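Local coordinates for DUF1436 domain-containing protein (PDB 2GKP), which is of unknown function but belongs to the CdiI family, and so probably acts as an immunity protein against a contact-dependent growth inhibition toxin, at residues Ser29-Asp37 with Asp75-Lys83; Arg104-Val114 with Ser126-Trp136. All coordinates share one frame; numbering follows the deposited sequence. Where two conformers were deposited one is given.

Interaction 1: residues Ser29-Asp37 with Asp75-Lys83; sequences SGFGRYAPD and DQDFFDTEK
Asp75 meets the tip of the 29-37 hairpin through one carboxylate oxygen, OD1, which lies 3.7 Å from Phe31 CB, a van der Waals contact and no more. Its other oxygen, OD2, accepts from Asp71 N, so the polar end of this side chain is held chiefly by the loop before it.

Phe78 carries most of the contact. Its CG stands anti to the backbone N (chi1 -167°), which carries the ring from helix 73-79 onto the hairpin backbone. Phe78 CE2 comes within 3.2 Å of Ser29 O, and Phe78 CZ lies 3.5 Å from Ala35 O, which sits at the ring edge, near its plane. Ser29 O is already taken by Ala35 N, and Ala35 O by Ser29 N, at 2.9 Å each: this is the hydrogen-bonded pair of an antiparallel beta hairpin joining strands 23-30 and 34-45, and the ring packs against it. Also at the ring edge, near its plane, Phe78 CE1 is 3.8 Å from Asp37 OD1, with carboxylate and ring planes 77° apart. That carboxylate is fixed by Ser29 OG, which donates to Asp37 OD2 over 2.6 Å from its anti side, and by a salt bridge to Arg66.

Phe79 reaches the turn. Phe79 CZ points at Arg33 O, 3.4 Å away and in the ring plane, and touches Gly30 CA obliquely; Gly30 has backbone angles that by themselves call for glycine, since a CB would be jammed against the preceding carbonyl O. Phe78 CD2 rests on one face of the Phe79 ring, near the rim. Beyond it Asp80 caps helix 81-99, OD2 accepting from Lys83 N.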
loop_
_atom_site.group_PDB
_atom_site.type_symbol
_atom_site.label_atom_id
_atom_site.label_comp_id
_atom_site.label_asym_id
_atom_site.label_seq_id
_atom_site.Cartn_x
_atom_site.Cartn_y
_atom_site.Cartn_z
ATOM N N SER A 29 6.686 -0.114 5.648
ATOM C CA SER A 29 7.678 0.358 6.606
ATOM C C SER A 29 9.050 0.233 5.972
ATOM O O SER A 29 9.192 -0.297 4.855
ATOM C CB SER A 29 7.625 -0.494 7.888
ATOM O OG SER A 29 6.360 -0.328 8.538
ATOM N N GLY A 30 10.075 0.692 6.704
ATOM C CA GLY A 30 11.423 0.585 6.162
ATOM C C GLY A 30 12.331 1.649 6.706
ATOM O O GLY A 30 12.052 2.258 7.749
ATOM N N PHE A 31 13.456 1.841 6.011
ATOM C CA PHE A 31 14.352 2.947 6.275
ATOM C C PHE A 31 15.035 3.193 4.930
ATOM O O PHE A 31 15.576 2.257 4.323
ATOM C CB PHE A 31 15.433 2.607 7.330
ATOM C CG PHE A 31 16.531 3.618 7.353
ATOM C CD1 PHE A 31 16.340 4.846 8.005
ATOM C CD2 PHE A 31 17.723 3.394 6.635
ATOM C CE1 PHE A 31 17.300 5.849 7.947
ATOM C CE2 PHE A 31 18.690 4.381 6.575
ATOM C CZ PHE A 31 18.512 5.595 7.245
ATOM N N GLY A 32 14.988 4.443 4.469
ATOM C CA GLY A 32 15.556 4.789 3.172
ATOM C C GLY A 32 14.657 4.411 2.029
ATOM O O GLY A 32 14.292 5.250 1.211
ATOM N N ARG A 33 14.318 3.126 1.954
ATOM C CA ARG A 33 13.300 2.629 1.038
ATOM C C ARG A 33 12.273 1.841 1.850
ATOM O O ARG A 33 12.611 1.249 2.911
ATOM C CB ARG A 33 13.903 1.738 -0.065
ATOM C CG ARG A 33 14.964 2.432 -0.909
ATOM C CD ARG A 33 15.507 1.546 -2.040
ATOM N NE ARG A 33 14.652 1.592 -3.226
ATOM C CZ ARG A 33 14.745 2.484 -4.215
ATOM N NH1 ARG A 33 13.929 2.381 -5.275
ATOM N NH2 ARG A 33 15.608 3.500 -4.167
ATOM N N TYR A 34 11.037 1.816 1.328
ATOM C CA TYR A 34 9.925 1.206 2.045
ATOM C C TYR A 34 9.283 0.058 1.281
ATOM O O TYR A 34 9.408 -0.058 0.046
ATOM C CB TYR A 34 8.883 2.278 2.396
ATOM C CG TYR A 34 9.396 3.238 3.437
ATOM C CD1 TYR A 34 8.892 3.192 4.731
ATOM C CD2 TYR A 34 10.413 4.153 3.162
ATOM C CE1 TYR A 34 9.352 4.069 5.702
ATOM C CE2 TYR A 34 10.882 5.026 4.161
ATOM C CZ TYR A 34 10.351 4.971 5.413
ATOM O OH TYR A 34 10.808 5.841 6.405
ATOM N N ALA A 35 8.577 -0.774 2.033
ATOM C CA ALA A 35 7.966 -1.979 1.454
ATOM C C ALA A 35 6.834 -2.459 2.327
ATOM O O ALA A 35 6.745 -2.065 3.492
ATOM C CB ALA A 35 9.013 -3.092 1.237
ATOM N N PRO A 36 5.941 -3.290 1.770
ATOM C CA PRO A 36 4.833 -3.785 2.598
ATOM C C PRO A 36 5.321 -4.354 3.923
ATOM O O PRO A 36 6.305 -5.117 3.944
ATOM C CB PRO A 36 4.230 -4.877 1.717
ATOM C CG PRO A 36 4.463 -4.380 0.319
ATOM C CD PRO A 36 5.843 -3.740 0.360
ATOM N N ASP A 37 4.646 -4.000 5.011
ATOM C CA ASP A 37 5.073 -4.436 6.360
ATOM C C ASP A 37 4.036 -5.444 6.864
ATOM O O ASP A 37 2.955 -5.056 7.351
ATOM C CB ASP A 37 5.154 -3.233 7.289
ATOM C CG ASP A 37 5.695 -3.589 8.655
ATOM O OD1 ASP A 37 5.858 -4.786 8.915
ATOM O OD2 ASP A 37 5.905 -2.675 9.471
ATOM N N ASP A 75 15.411 -3.227 11.649
ATOM C CA ASP A 75 15.852 -3.029 10.257
ATOM C C ASP A 75 16.423 -4.308 9.625
ATOM O O ASP A 75 16.110 -4.688 8.501
ATOM C CB ASP A 75 16.899 -1.896 10.225
ATOM C CG ASP A 75 17.249 -1.448 8.812
ATOM O OD1 ASP A 75 16.349 -0.914 8.129
ATOM O OD2 ASP A 75 18.416 -1.607 8.384
ATOM N N GLN A 76 17.339 -4.963 10.347
ATOM C CA GLN A 76 17.939 -6.174 9.798
ATOM C C GLN A 76 16.879 -7.247 9.505
ATOM O O GLN A 76 16.895 -7.896 8.438
ATOM C CB GLN A 76 18.997 -6.726 10.757
ATOM C CG GLN A 76 20.205 -5.809 10.920
ATOM C CD GLN A 76 21.108 -6.353 12.004
ATOM O OE1 GLN A 76 21.269 -7.565 12.114
ATOM N NE2 GLN A 76 21.663 -5.473 12.837
ATOM N N ASP A 77 15.959 -7.425 10.455
ATOM C CA ASP A 77 14.868 -8.393 10.297
ATOM C C ASP A 77 13.984 -8.072 9.098
ATOM O O ASP A 77 13.655 -8.984 8.293
ATOM C CB ASP A 77 14.032 -8.476 11.584
ATOM C CG ASP A 77 12.968 -9.557 11.515
ATOM O OD1 ASP A 77 13.214 -10.695 11.965
ATOM O OD2 ASP A 77 11.896 -9.257 11.009
ATOM N N PHE A 78 13.647 -6.787 8.972
ATOM C CA PHE A 78 12.765 -6.343 7.887
ATOM C C PHE A 78 13.355 -6.548 6.496
ATOM O O PHE A 78 12.641 -6.871 5.544
ATOM C CB PHE A 78 12.373 -4.877 8.079
ATOM C CG PHE A 78 11.229 -4.446 7.196
ATOM C CD1 PHE A 78 9.915 -4.803 7.503
ATOM C CD2 PHE A 78 11.455 -3.660 6.084
ATOM C CE1 PHE A 78 8.866 -4.379 6.687
ATOM C CE2 PHE A 78 10.408 -3.259 5.253
ATOM C CZ PHE A 78 9.124 -3.629 5.565
ATOM N N PHE A 79 14.680 -6.390 6.384
ATOM C CA PHE A 79 15.320 -6.471 5.071
ATOM C C PHE A 79 16.042 -7.804 4.805
ATOM O O PHE A 79 16.678 -7.984 3.771
ATOM C CB PHE A 79 16.227 -5.246 4.833
ATOM C CG PHE A 79 15.449 -3.960 4.595
ATOM C CD1 PHE A 79 14.933 -3.691 3.331
ATOM C CD2 PHE A 79 15.217 -3.038 5.611
ATOM C CE1 PHE A 79 14.224 -2.527 3.095
ATOM C CE2 PHE A 79 14.477 -1.849 5.370
ATOM C CZ PHE A 79 13.993 -1.611 4.118
ATOM N N ASP A 80 15.915 -8.741 5.751
ATOM C CA ASP A 80 16.496 -10.075 5.589
ATOM C C ASP A 80 15.831 -10.798 4.434
ATOM O O ASP A 80 14.616 -10.908 4.413
ATOM C CB ASP A 80 16.279 -10.911 6.846
ATOM C CG ASP A 80 16.946 -12.292 6.756
ATOM O OD1 ASP A 80 18.206 -12.371 6.704
ATOM O OD2 ASP A 80 16.212 -13.304 6.701
ATOM N N THR A 81 16.627 -11.311 3.505
ATOM C CA THR A 81 16.128 -11.933 2.280
ATOM C C THR A 81 15.157 -13.086 2.553
ATOM O O THR A 81 14.055 -13.133 2.002
ATOM C CB THR A 81 17.306 -12.393 1.408
ATOM O OG1 THR A 81 18.096 -11.229 1.079
ATOM C CG2 THR A 81 16.813 -13.048 0.125
ATOM N N GLU A 82 15.541 -13.992 3.438
ATOM C CA GLU A 82 14.727 -15.167 3.660
ATOM C C GLU A 82 13.444 -14.810 4.418
ATOM O O GLU A 82 12.360 -15.379 4.121
ATOM C CB GLU A 82 15.549 -16.252 4.408
ATOM C CG GLU A 82 14.697 -17.375 4.981
ATOM C CD GLU A 82 13.954 -18.210 3.931
ATOM O OE1 GLU A 82 14.153 -17.996 2.716
ATOM O OE2 GLU A 82 13.151 -19.100 4.341
ATOM N N LYS A 83 13.541 -13.879 5.379
ATOM C CA LYS A 83 12.356 -13.439 6.102
ATOM C C LYS A 83 11.379 -12.728 5.170
ATOM O O LYS A 83 10.175 -12.988 5.244
ATOM C CB LYS A 83 12.724 -12.577 7.297
ATOM C CG LYS A 83 13.443 -13.402 8.360
ATOM C CD LYS A 83 14.007 -12.498 9.445
ATOM C CE LYS A 83 14.649 -13.332 10.563
ATOM N NZ LYS A 83 15.534 -12.605 11.538
#

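Interaction 2: residues Arg104-Val114 with Ser126-Trp136. With EDO (1,2-ethanediol), chain C.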
loop_
_atom_site.group_PDB
_atom_site.type_symbol
_atom_site.label_atom_id
_atom_site.label_comp_id
_atom_site.label_asym_id
_atom_site.label_seq_id
_atom_site.Cartn_x
_atom_site.Cartn_y
_atom_site.Cartn_z
ATOM N N ARG A 104 -2.292 -18.521 -7.207
ATOM C CA ARG A 104 -1.749 -17.158 -7.198
ATOM C C ARG A 104 -1.903 -16.490 -8.556
ATOM O O ARG A 104 -1.991 -15.262 -8.631
ATOM C CB ARG A 104 -0.283 -17.121 -6.707
ATOM C CG ARG A 104 0.716 -17.746 -7.644
ATOM C CD ARG A 104 1.951 -18.180 -6.889
ATOM N NE ARG A 104 2.685 -17.039 -6.366
ATOM C CZ ARG A 104 3.434 -17.088 -5.265
ATOM N NH1 ARG A 104 4.103 -16.015 -4.884
ATOM N NH2 ARG A 104 3.508 -18.197 -4.500
ATOM N N ARG A 105 -1.904 -17.269 -9.650
ATOM C CA ARG A 105 -2.137 -16.684 -10.964
ATOM C C ARG A 105 -3.426 -15.867 -11.006
ATOM O O ARG A 105 -3.449 -14.712 -11.493
ATOM C CB ARG A 105 -2.171 -17.782 -12.025
ATOM C CG ARG A 105 -2.433 -17.306 -13.433
ATOM C CD ARG A 105 -1.884 -18.303 -14.428
ATOM N NE ARG A 105 -2.737 -18.411 -15.605
ATOM C CZ ARG A 105 -2.514 -19.249 -16.609
ATOM N NH1 ARG A 105 -1.470 -20.061 -16.575
ATOM N NH2 ARG A 105 -3.342 -19.285 -17.635
ATOM N N ALA A 106 -4.496 -16.456 -10.478
ATOM C CA ALA A 106 -5.785 -15.787 -10.475
ATOM C C ALA A 106 -5.776 -14.623 -9.507
ATOM O O ALA A 106 -6.315 -13.574 -9.813
ATOM C CB ALA A 106 -6.897 -16.801 -10.101
ATOM N N LEU A 107 -5.173 -14.782 -8.328
ATOM C CA LEU A 107 -5.127 -13.661 -7.373
ATOM C C LEU A 107 -4.510 -12.410 -8.023
ATOM O O LEU A 107 -5.022 -11.284 -7.835
ATOM C CB LEU A 107 -4.283 -14.089 -6.157
ATOM C CG LEU A 107 -3.917 -12.965 -5.178
ATOM C CD1 LEU A 107 -5.168 -12.378 -4.518
ATOM C CD2 LEU A 107 -2.924 -13.489 -4.151
ATOM N N PHE A 108 -3.407 -12.606 -8.752
ATOM C CA PHE A 108 -2.647 -11.489 -9.230
ATOM C C PHE A 108 -3.049 -10.982 -10.603
ATOM O O PHE A 108 -2.676 -9.867 -10.952
ATOM C CB PHE A 108 -1.148 -11.803 -9.225
ATOM C CG PHE A 108 -0.535 -11.852 -7.848
ATOM C CD1 PHE A 108 -0.362 -10.679 -7.118
ATOM C CD2 PHE A 108 -0.161 -13.062 -7.276
ATOM C CE1 PHE A 108 0.220 -10.719 -5.846
ATOM C CE2 PHE A 108 0.394 -13.105 -6.045
ATOM C CZ PHE A 108 0.607 -11.956 -5.325
ATOM N N LYS A 109 -3.771 -11.802 -11.377
ATOM C CA LYS A 109 -3.987 -11.495 -12.798
ATOM C C LYS A 109 -4.357 -10.043 -13.091
ATOM O O LYS A 109 -3.753 -9.419 -13.987
ATOM C CB LYS A 109 -5.017 -12.446 -13.450
ATOM C CG LYS A 109 -5.048 -12.310 -14.960
ATOM C CD LYS A 109 -6.164 -13.095 -15.642
ATOM C CE LYS A 109 -6.245 -12.679 -17.100
ATOM N NZ LYS A 109 -6.994 -11.410 -17.233
ATOM N N ASN A 110 -5.324 -9.516 -12.346
ATOM C CA ASN A 110 -5.850 -8.178 -12.629
ATOM C C ASN A 110 -5.512 -7.182 -11.536
ATOM O O ASN A 110 -6.203 -6.146 -11.386
ATOM C CB ASN A 110 -7.360 -8.238 -12.808
ATOM C CG ASN A 110 -7.761 -9.210 -13.906
ATOM O OD1 ASN A 110 -7.289 -9.099 -15.034
ATOM N ND2 ASN A 110 -8.643 -10.153 -13.591
HETATM N N MSE A 111 -4.479 -7.512 -10.749
HETATM C CA MSE A 111 -4.159 -6.695 -9.579
HETATM C C MSE A 111 -3.378 -5.442 -9.987
HETATM O O MSE A 111 -2.293 -5.520 -10.542
HETATM C CB MSE A 111 -3.426 -7.494 -8.508
HETATM C CG MSE A 111 -3.234 -6.723 -7.224
HETATM SE SE MSE A 111 -2.324 -7.770 -5.875
HETATM C CE MSE A 111 -3.752 -8.986 -5.374
HETATM N N MSE A 112 -3.981 -4.290 -9.697
HETATM C CA MSE A 112 -3.324 -3.000 -9.853
HETATM C C MSE A 112 -2.759 -2.539 -8.515
HETATM O O MSE A 112 -3.190 -3.018 -7.452
HETATM C CB MSE A 112 -4.345 -1.978 -10.392
HETATM C CG MSE A 112 -5.066 -2.460 -11.661
HETATM SE SE MSE A 112 -3.793 -2.566 -13.164
HETATM C CE MSE A 112 -4.902 -2.242 -14.661
ATOM N N SER A 113 -1.825 -1.585 -8.562
ATOM C CA SER A 113 -1.160 -1.145 -7.329
ATOM C C SER A 113 -0.870 0.360 -7.318
ATOM O O SER A 113 -0.307 0.886 -8.267
ATOM C CB SER A 113 0.188 -1.862 -7.211
ATOM O OG SER A 113 0.729 -1.629 -5.910
ATOM N N VAL A 114 -1.243 1.017 -6.214
ATOM C CA VAL A 114 -0.971 2.424 -5.995
ATOM C C VAL A 114 -0.131 2.500 -4.733
ATOM O O VAL A 114 -0.409 1.785 -3.768
ATOM C CB VAL A 114 -2.341 3.170 -5.806
ATOM C CG1 VAL A 114 -2.159 4.550 -5.201
ATOM C CG2 VAL A 114 -3.140 3.286 -7.099
ATOM N N SER A 126 0.661 7.453 -6.104
ATOM C CA SER A 126 1.290 7.114 -7.387
ATOM C C SER A 126 0.713 5.846 -7.980
ATOM O O SER A 126 0.739 4.795 -7.338
ATOM C CB SER A 126 2.779 6.864 -7.196
ATOM O OG SER A 126 3.457 8.029 -6.730
ATOM N N PRO A 127 0.228 5.935 -9.218
ATOM C CA PRO A 127 -0.257 4.752 -9.933
ATOM C C PRO A 127 0.934 3.935 -10.446
ATOM O O PRO A 127 2.089 4.318 -10.243
ATOM C CB PRO A 127 -1.051 5.365 -11.090
ATOM C CG PRO A 127 -0.302 6.649 -11.359
ATOM C CD PRO A 127 0.116 7.164 -10.023
ATOM N N SER A 128 0.673 2.844 -11.136
ATOM C CA SER A 128 1.763 1.976 -11.615
ATOM C C SER A 128 1.301 1.201 -12.808
ATOM O O SER A 128 0.113 1.185 -13.134
ATOM C CB SER A 128 2.199 0.989 -10.531
ATOM O OG SER A 128 1.178 0.041 -10.282
ATOM N N ARG A 129 2.274 0.557 -13.449
ATOM C CA ARG A 129 2.033 -0.460 -14.481
ATOM C C ARG A 129 2.276 -1.859 -13.891
ATOM O O ARG A 129 3.335 -2.140 -13.287
ATOM C CB ARG A 129 2.994 -0.236 -15.689
ATOM C CG ARG A 129 3.142 -1.448 -16.627
ATOM C CD ARG A 129 1.878 -1.801 -17.428
ATOM N NE ARG A 129 2.216 -2.957 -18.232
ATOM C CZ ARG A 129 1.379 -3.938 -18.570
ATOM N NH1 ARG A 129 0.110 -3.902 -18.238
ATOM N NH2 ARG A 129 1.841 -4.980 -19.242
ATOM N N HIS A 130 1.312 -2.742 -14.096
ATOM C CA HIS A 130 1.422 -4.141 -13.692
ATOM C C HIS A 130 2.284 -4.862 -14.726
ATOM O O HIS A 130 1.803 -5.580 -15.615
ATOM C CB HIS A 130 0.026 -4.738 -13.610
ATOM C CG HIS A 130 0.002 -6.085 -12.980
ATOM N ND1 HIS A 130 -1.119 -6.881 -13.018
ATOM C CD2 HIS A 130 0.924 -6.762 -12.249
ATOM C CE1 HIS A 130 -0.872 -8.006 -12.363
ATOM N NE2 HIS A 130 0.362 -7.960 -11.893
ATOM N N VAL A 131 3.589 -4.673 -14.587
ATOM C CA VAL A 131 4.553 -5.084 -15.581
ATOM C C VAL A 131 4.829 -6.583 -15.574
ATOM O O VAL A 131 5.110 -7.179 -16.614
ATOM C CB VAL A 131 5.877 -4.277 -15.411
ATOM C CG1 VAL A 131 6.463 -4.447 -14.005
ATOM C CG2 VAL A 131 6.933 -4.691 -16.421
ATOM N N LYS A 132 4.798 -7.201 -14.393
ATOM C CA LYS A 132 5.024 -8.621 -14.300
ATOM C C LYS A 132 3.923 -9.205 -13.449
ATOM O O LYS A 132 3.240 -8.458 -12.769
ATOM C CB LYS A 132 6.383 -8.893 -13.660
ATOM C CG LYS A 132 7.559 -8.612 -14.584
ATOM C CD LYS A 132 8.912 -9.067 -14.083
ATOM C CE LYS A 132 9.954 -8.656 -15.137
ATOM N NZ LYS A 132 11.333 -9.002 -14.568
ATOM N N LEU A 133 3.807 -10.534 -13.428
ATOM C CA LEU A 133 2.712 -11.170 -12.736
ATOM C C LEU A 133 2.559 -10.621 -11.306
ATOM O O LEU A 133 1.465 -10.265 -10.858
ATOM C CB LEU A 133 2.858 -12.729 -12.787
ATOM C CG LEU A 133 3.018 -13.382 -14.213
ATOM C CD1 LEU A 133 3.560 -14.843 -14.284
ATOM C CD2 LEU A 133 1.747 -13.225 -15.097
ATOM N N GLU A 134 3.675 -10.527 -10.584
ATOM C CA GLU A 134 3.673 -10.093 -9.177
ATOM C C GLU A 134 4.536 -8.851 -8.946
ATOM O O GLU A 134 5.185 -8.709 -7.890
ATOM C CB GLU A 134 4.098 -11.237 -8.246
ATOM C CG GLU A 134 3.184 -12.466 -8.461
ATOM C CD GLU A 134 3.481 -13.659 -7.568
ATOM O OE1 GLU A 134 4.143 -13.530 -6.525
ATOM O OE2 GLU A 134 3.048 -14.776 -7.937
ATOM N N ALA A 135 4.583 -7.947 -9.906
ATOM C CA ALA A 135 5.368 -6.721 -9.738
ATOM C C ALA A 135 4.794 -5.543 -10.493
ATOM O O ALA A 135 4.144 -5.716 -11.501
ATOM C CB ALA A 135 6.800 -6.960 -10.126
ATOM N N TRP A 136 5.044 -4.349 -9.961
ATOM C CA TRP A 136 4.470 -3.115 -10.471
ATOM C C TRP A 136 5.560 -2.079 -10.540
ATOM O O TRP A 136 6.341 -1.959 -9.573
ATOM C CB TRP A 136 3.377 -2.626 -9.492
ATOM C CG TRP A 136 2.256 -3.623 -9.370
ATOM C CD1 TRP A 136 1.113 -3.645 -10.151
ATOM C CD2 TRP A 136 2.174 -4.756 -8.501
ATOM N NE1 TRP A 136 0.318 -4.687 -9.776
ATOM C CE2 TRP A 136 0.941 -5.407 -8.786
ATOM C CE3 TRP A 136 3.003 -5.265 -7.489
ATOM C CZ2 TRP A 136 0.531 -6.569 -8.126
ATOM C CZ3 TRP A 136 2.602 -6.423 -6.819
ATOM C CH2 TRP A 136 1.375 -7.070 -7.157
HETATM C C1 EDO C . 2.690 2.376 -7.459
HETATM O O1 EDO C . 3.700 3.300 -7.902
HETATM C C2 EDO C . 3.299 0.971 -7.403
HETATM O O2 EDO C . 2.759 0.107 -6.396
HETATM O O HOH W 1 -3.539 -5.960 -13.770
HETATM O O HOH W 2 -0.914 -1.288 -11.526
#
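The Trp136 indole has Ser113 CB over one face, 3.5 Å from the centroid of its five-membered ring and nearly over it, a CH-pi contact. Ser113 belongs to strand 112-119, which pairs with 122-132 as a beta hairpin. At the indole edge Trp136 NE1 donates to Met111 O over 2.8 Å, nearly straight at 167°, with the oxygen in the ring plane although the N-H arrives from above the carbonyl plane. The Phe108 ring is sandwiched: Glu134 CG covers one face as a second CH-pi contact, Leu107 CD2 the other, and the carboxylate of Glu134 lies stacked, nearly parallel to the ring. Met111 O lies over one face of the His130 ring without a hydrogen bond to it, while at the ring edge Leu133 O accepts from NE2.

These groups join helix 104-108 and the start of strand 112-119 to strands 122-132 and 135-138 of the antiparallel sheet, where a classic beta bulge sets Val131 and Lys132 against Ala135. In the conformer given, Met111 SE (selenomethionine) lies 3.8 Å from Trp136 CZ2, an oblique Met-aromatic contact that rests on this one copy.

At the helix Arg104 grips Glu134 side-on, the two planes 9° apart: NE donates to OE2 over 2.8 Å and NH1 to OE1 over 3.0 Å, both on the syn side. Glu89 pairs with Arg104 NH2, and Tyr88 OH bonds to Glu134 OE1, which ties this salt bridge to helix 81-99.

Toward the hairpin end an ethanediol, probably from the crystallisation liquor, donates from O1 to Pro127 O. Ser128 OG, turned between its backbone N and carbonyl carbon (chi1 68°), donates to Ser113 O over 2.6 Å, in the carbonyl plane and on a lone pair.

Following the chain from its N terminus, the hairpin of strands 23-30 and 34-45 comes first; interaction 1 then closes a loop of 37 residues, which includes helix 51-63, by bringing helix 73-79 back onto that hairpin. Helix 81-99 leads on from there to helix 104-108, where interaction 2 opens. Its loop is short, 11 residues of mostly strand, and brings strands 122-132 and 135-138 against the helix and strand 112-119. The two loops run in series, neither enclosing nor crossing the other. Their centres lie 21 Å apart and their nearest atoms about 8 Å, so they do not touch, yet both reach the same antiparallel sheet, with helix 81-99 spanning between them.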